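Local coordinates for regulator of Ty1 transposition protein 107 (Saccharomyces cerevisiae, PDB 3T7K), which binds the phosphorylated tail of histone H2A through its C-terminal tandem BRCT repeats during DNA damage repair, at residues L69-E81 with V154-I166. Residues are numbered along the deposited sequence; the frame is centred on the assembly and turned at random.
Sequences LRTEKFLKSLSFE and VDTIGSVLKAHGI
K76 NZ is gripped twice. It donates to S159 OG across the contact at 2.9 Å and forms a salt bridge with E72 OE2, one turn back on its own helix, at 2.7 Å. The carboxylate oxygen is met on its anti side, with NZ tilted 29° out of the carboxylate plane. The lysine chain is extended beyond CG, which carries the amine across to helix 154-163, while its CG rests on A163 CB. E72 CG lies anti to the backbone N (chi1 177°); there it packs on V160 CG2 at 3.8 Å. L75 CB touches the other branch, V160 CG1. Just past the end of helix 154-163, H164 NE2 donates to L75 O at 2.7 Å, nearly straight at 173°. That oxygen lies in the ring plane, although the donor sits above the carbonyl plane. S79 CB covers one face of the ring in a CH-pi contact. Losing the amine to an alanine at K76 is likely to leave E72 without this charge partner and S159 OG without this donor. Helix 72-77 of the first BRCT repeat packs nearly parallel to helix 154-163 of the second. With helix 229-237, which L75 and H164 also touch, they form the three-helix interface characteristic of tandem BRCT repeats. K73 NZ hydrogen-bonds the bound peptide's modified side chain. Directional polar bonds thus add to a small apolar interface and would probably resist sliding between the helices.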
# COMPACT_ATOMS: atom_id res chain seq x y z
N LEU C 69 12.17 9.81 -21.10
CA LEU C 69 11.64 9.17 -22.31
C LEU C 69 10.12 9.15 -22.34
O LEU C 69 9.45 9.17 -21.30
CB LEU C 69 12.16 7.74 -22.43
CG LEU C 69 13.65 7.55 -22.68
CD1 LEU C 69 14.00 6.08 -22.64
CD2 LEU C 69 14.06 8.17 -24.01
N ARG C 70 9.57 9.09 -23.55
CA ARG C 70 8.13 9.08 -23.73
C ARG C 70 7.60 7.66 -23.85
O ARG C 70 6.54 7.45 -24.45
CB ARG C 70 7.75 9.89 -24.97
CG ARG C 70 8.15 11.36 -24.87
CD ARG C 70 7.92 12.09 -26.18
NE ARG C 70 7.41 13.43 -25.94
CZ ARG C 70 6.17 13.82 -26.24
NH1 ARG C 70 5.33 12.96 -26.81
NH2 ARG C 70 5.79 15.05 -25.98
N THR C 71 8.31 6.68 -23.30
CA THR C 71 7.81 5.32 -23.34
C THR C 71 6.66 5.20 -22.38
O THR C 71 6.57 5.97 -21.44
CB THR C 71 8.88 4.30 -22.88
OG1 THR C 71 9.49 4.78 -21.67
CG2 THR C 71 9.92 4.10 -23.97
N GLU C 72 5.80 4.21 -22.59
CA GLU C 72 4.77 3.88 -21.62
C GLU C 72 5.35 3.70 -20.21
O GLU C 72 4.80 4.18 -19.22
CB GLU C 72 4.05 2.60 -22.04
CG GLU C 72 3.00 2.12 -21.05
CD GLU C 72 2.32 0.85 -21.51
OE1 GLU C 72 2.80 0.24 -22.48
OE2 GLU C 72 1.30 0.45 -20.90
N LYS C 73 6.48 3.01 -20.13
CA LYS C 73 7.10 2.72 -18.84
C LYS C 73 7.55 3.97 -18.11
O LYS C 73 7.26 4.15 -16.93
CB LYS C 73 8.27 1.76 -19.00
CG LYS C 73 7.87 0.31 -18.90
CD LYS C 73 9.08 -0.58 -19.14
CE LYS C 73 8.79 -2.02 -18.80
NZ LYS C 73 9.84 -2.91 -19.37
N PHE C 74 8.26 4.85 -18.82
CA PHE C 74 8.67 6.10 -18.23
C PHE C 74 7.47 6.92 -17.75
O PHE C 74 7.47 7.41 -16.63
CB PHE C 74 9.54 6.94 -19.16
CG PHE C 74 10.39 7.93 -18.42
CD1 PHE C 74 11.66 7.57 -17.99
CD2 PHE C 74 9.89 9.18 -18.09
CE1 PHE C 74 12.44 8.47 -17.27
CE2 PHE C 74 10.67 10.08 -17.38
CZ PHE C 74 11.95 9.72 -16.97
N LEU C 75 6.45 7.07 -18.59
CA LEU C 75 5.32 7.91 -18.22
C LEU C 75 4.60 7.32 -17.02
O LEU C 75 4.13 8.05 -16.13
CB LEU C 75 4.34 8.05 -19.39
CG LEU C 75 4.92 8.80 -20.60
CD1 LEU C 75 3.98 8.69 -21.80
CD2 LEU C 75 5.18 10.24 -20.24
N LYS C 76 4.51 6.00 -16.99
CA LYS C 76 3.84 5.32 -15.88
C LYS C 76 4.65 5.40 -14.61
O LYS C 76 4.10 5.45 -13.51
CB LYS C 76 3.54 3.86 -16.20
CG LYS C 76 2.21 3.62 -16.91
CD LYS C 76 2.10 2.15 -17.31
CE LYS C 76 0.76 1.82 -17.94
NZ LYS C 76 0.69 0.38 -18.32
N SER C 77 5.98 5.40 -14.74
CA SER C 77 6.81 5.46 -13.55
C SER C 77 6.47 6.72 -12.77
O SER C 77 6.66 6.79 -11.55
CB SER C 77 8.29 5.45 -13.91
OG SER C 77 8.74 6.74 -14.27
N LEU C 78 5.93 7.73 -13.46
CA LEU C 78 5.57 8.98 -12.79
C LEU C 78 4.26 8.87 -12.00
O LEU C 78 3.84 9.84 -11.37
CB LEU C 78 5.54 10.16 -13.77
CG LEU C 78 6.97 10.58 -14.12
CD1 LEU C 78 7.03 11.40 -15.40
CD2 LEU C 78 7.61 11.34 -12.94
N SER C 79 3.65 7.69 -12.02
CA SER C 79 2.55 7.43 -11.09
C SER C 79 2.88 6.31 -10.10
O SER C 79 1.98 5.65 -9.58
CB SER C 79 1.27 7.04 -11.83
OG SER C 79 1.52 5.86 -12.57
N PHE C 80 4.17 6.09 -9.84
CA PHE C 80 4.53 5.17 -8.77
C PHE C 80 4.13 5.80 -7.43
O PHE C 80 3.96 7.02 -7.33
CB PHE C 80 6.02 4.83 -8.81
CG PHE C 80 6.40 3.92 -9.95
CD1 PHE C 80 5.44 3.42 -10.81
CD2 PHE C 80 7.72 3.56 -10.14
CE1 PHE C 80 5.79 2.58 -11.86
CE2 PHE C 80 8.09 2.73 -11.18
CZ PHE C 80 7.12 2.23 -12.04
N GLU C 81 3.99 4.97 -6.40
CA GLU C 81 3.42 5.41 -5.13
C GLU C 81 4.29 5.10 -3.90
O GLU C 81 3.96 4.22 -3.10
CB GLU C 81 2.04 4.78 -4.97
CG GLU C 81 1.07 5.19 -6.10
CD GLU C 81 -0.23 4.40 -6.06
OE1 GLU C 81 -0.47 3.67 -5.07
OE2 GLU C 81 -1.01 4.51 -7.04
N VAL C 154 -5.08 3.27 -28.71
CA VAL C 154 -5.88 3.57 -27.53
C VAL C 154 -5.57 2.70 -26.31
O VAL C 154 -5.77 3.14 -25.19
CB VAL C 154 -7.38 3.46 -27.84
CG1 VAL C 154 -7.75 4.42 -28.95
CG2 VAL C 154 -7.75 2.03 -28.19
N ASP C 155 -5.13 1.47 -26.52
CA ASP C 155 -4.93 0.58 -25.38
C ASP C 155 -3.77 1.04 -24.50
O ASP C 155 -3.86 0.98 -23.28
CB ASP C 155 -4.72 -0.86 -25.85
CG ASP C 155 -5.95 -1.43 -26.55
OD1 ASP C 155 -7.09 -1.14 -26.12
OD2 ASP C 155 -5.77 -2.18 -27.54
N THR C 156 -2.71 1.52 -25.14
CA THR C 156 -1.52 1.98 -24.45
C THR C 156 -1.76 3.34 -23.85
O THR C 156 -1.64 3.54 -22.63
CB THR C 156 -0.35 2.12 -25.43
OG1 THR C 156 0.07 0.81 -25.84
CG2 THR C 156 0.82 2.83 -24.77
N ILE C 157 -2.08 4.29 -24.72
CA ILE C 157 -2.37 5.64 -24.30
C ILE C 157 -3.44 5.61 -23.23
O ILE C 157 -3.38 6.35 -22.25
CB ILE C 157 -2.79 6.51 -25.48
CG1 ILE C 157 -1.55 6.84 -26.31
CG2 ILE C 157 -3.49 7.78 -25.00
CD1 ILE C 157 -1.87 7.42 -27.66
N GLY C 158 -4.41 4.73 -23.38
CA GLY C 158 -5.44 4.57 -22.38
C GLY C 158 -4.87 4.12 -21.05
O GLY C 158 -5.27 4.61 -19.99
N SER C 159 -3.93 3.18 -21.10
CA SER C 159 -3.37 2.60 -19.90
C SER C 159 -2.55 3.64 -19.14
O SER C 159 -2.67 3.75 -17.93
CB SER C 159 -2.51 1.38 -20.24
OG SER C 159 -2.09 0.72 -19.06
N VAL C 160 -1.75 4.42 -19.88
CA VAL C 160 -1.00 5.53 -19.30
C VAL C 160 -1.91 6.56 -18.61
O VAL C 160 -1.67 6.98 -17.47
CB VAL C 160 -0.17 6.24 -20.38
CG1 VAL C 160 0.34 7.56 -19.87
CG2 VAL C 160 0.98 5.35 -20.84
N LEU C 161 -2.97 6.97 -19.30
CA LEU C 161 -3.87 7.99 -18.77
C LEU C 161 -4.61 7.49 -17.53
O LEU C 161 -4.89 8.26 -16.62
CB LEU C 161 -4.90 8.40 -19.84
CG LEU C 161 -4.37 9.17 -21.06
CD1 LEU C 161 -5.50 9.46 -22.07
CD2 LEU C 161 -3.71 10.46 -20.62
N LYS C 162 -4.96 6.22 -17.52
CA LYS C 162 -5.67 5.69 -16.37
C LYS C 162 -4.69 5.57 -15.21
O LYS C 162 -5.06 5.75 -14.04
CB LYS C 162 -6.33 4.35 -16.70
CG LYS C 162 -7.57 4.49 -17.57
CD LYS C 162 -8.15 3.13 -17.95
CE LYS C 162 -7.39 2.51 -19.11
NZ LYS C 162 -7.98 1.20 -19.54
N ALA C 163 -3.43 5.29 -15.52
CA ALA C 163 -2.42 5.22 -14.46
C ALA C 163 -2.32 6.57 -13.78
O ALA C 163 -1.90 6.66 -12.63
CB ALA C 163 -1.05 4.79 -15.00
N HIS C 164 -2.75 7.62 -14.47
CA HIS C 164 -2.57 8.97 -13.96
C HIS C 164 -3.89 9.63 -13.54
O HIS C 164 -4.01 10.86 -13.53
CB HIS C 164 -1.79 9.85 -14.95
CG HIS C 164 -0.30 9.64 -14.92
ND1 HIS C 164 0.52 10.28 -14.00
CD2 HIS C 164 0.51 8.88 -15.69
CE1 HIS C 164 1.77 9.91 -14.21
NE2 HIS C 164 1.79 9.07 -15.23
N GLY C 165 -4.87 8.81 -13.21
CA GLY C 165 -6.06 9.30 -12.54
C GLY C 165 -7.31 9.44 -13.39
O GLY C 165 -8.35 9.84 -12.90
N ILE C 166 -7.20 9.13 -14.68
CA ILE C 166 -8.39 9.10 -15.53
C ILE C 166 -9.17 7.77 -15.36
O ILE C 166 -8.62 6.68 -15.52
CB ILE C 166 -7.98 9.34 -17.01
CG1 ILE C 166 -7.29 10.70 -17.11
CG2 ILE C 166 -9.21 9.24 -17.93
CD1 ILE C 166 -7.27 11.31 -18.52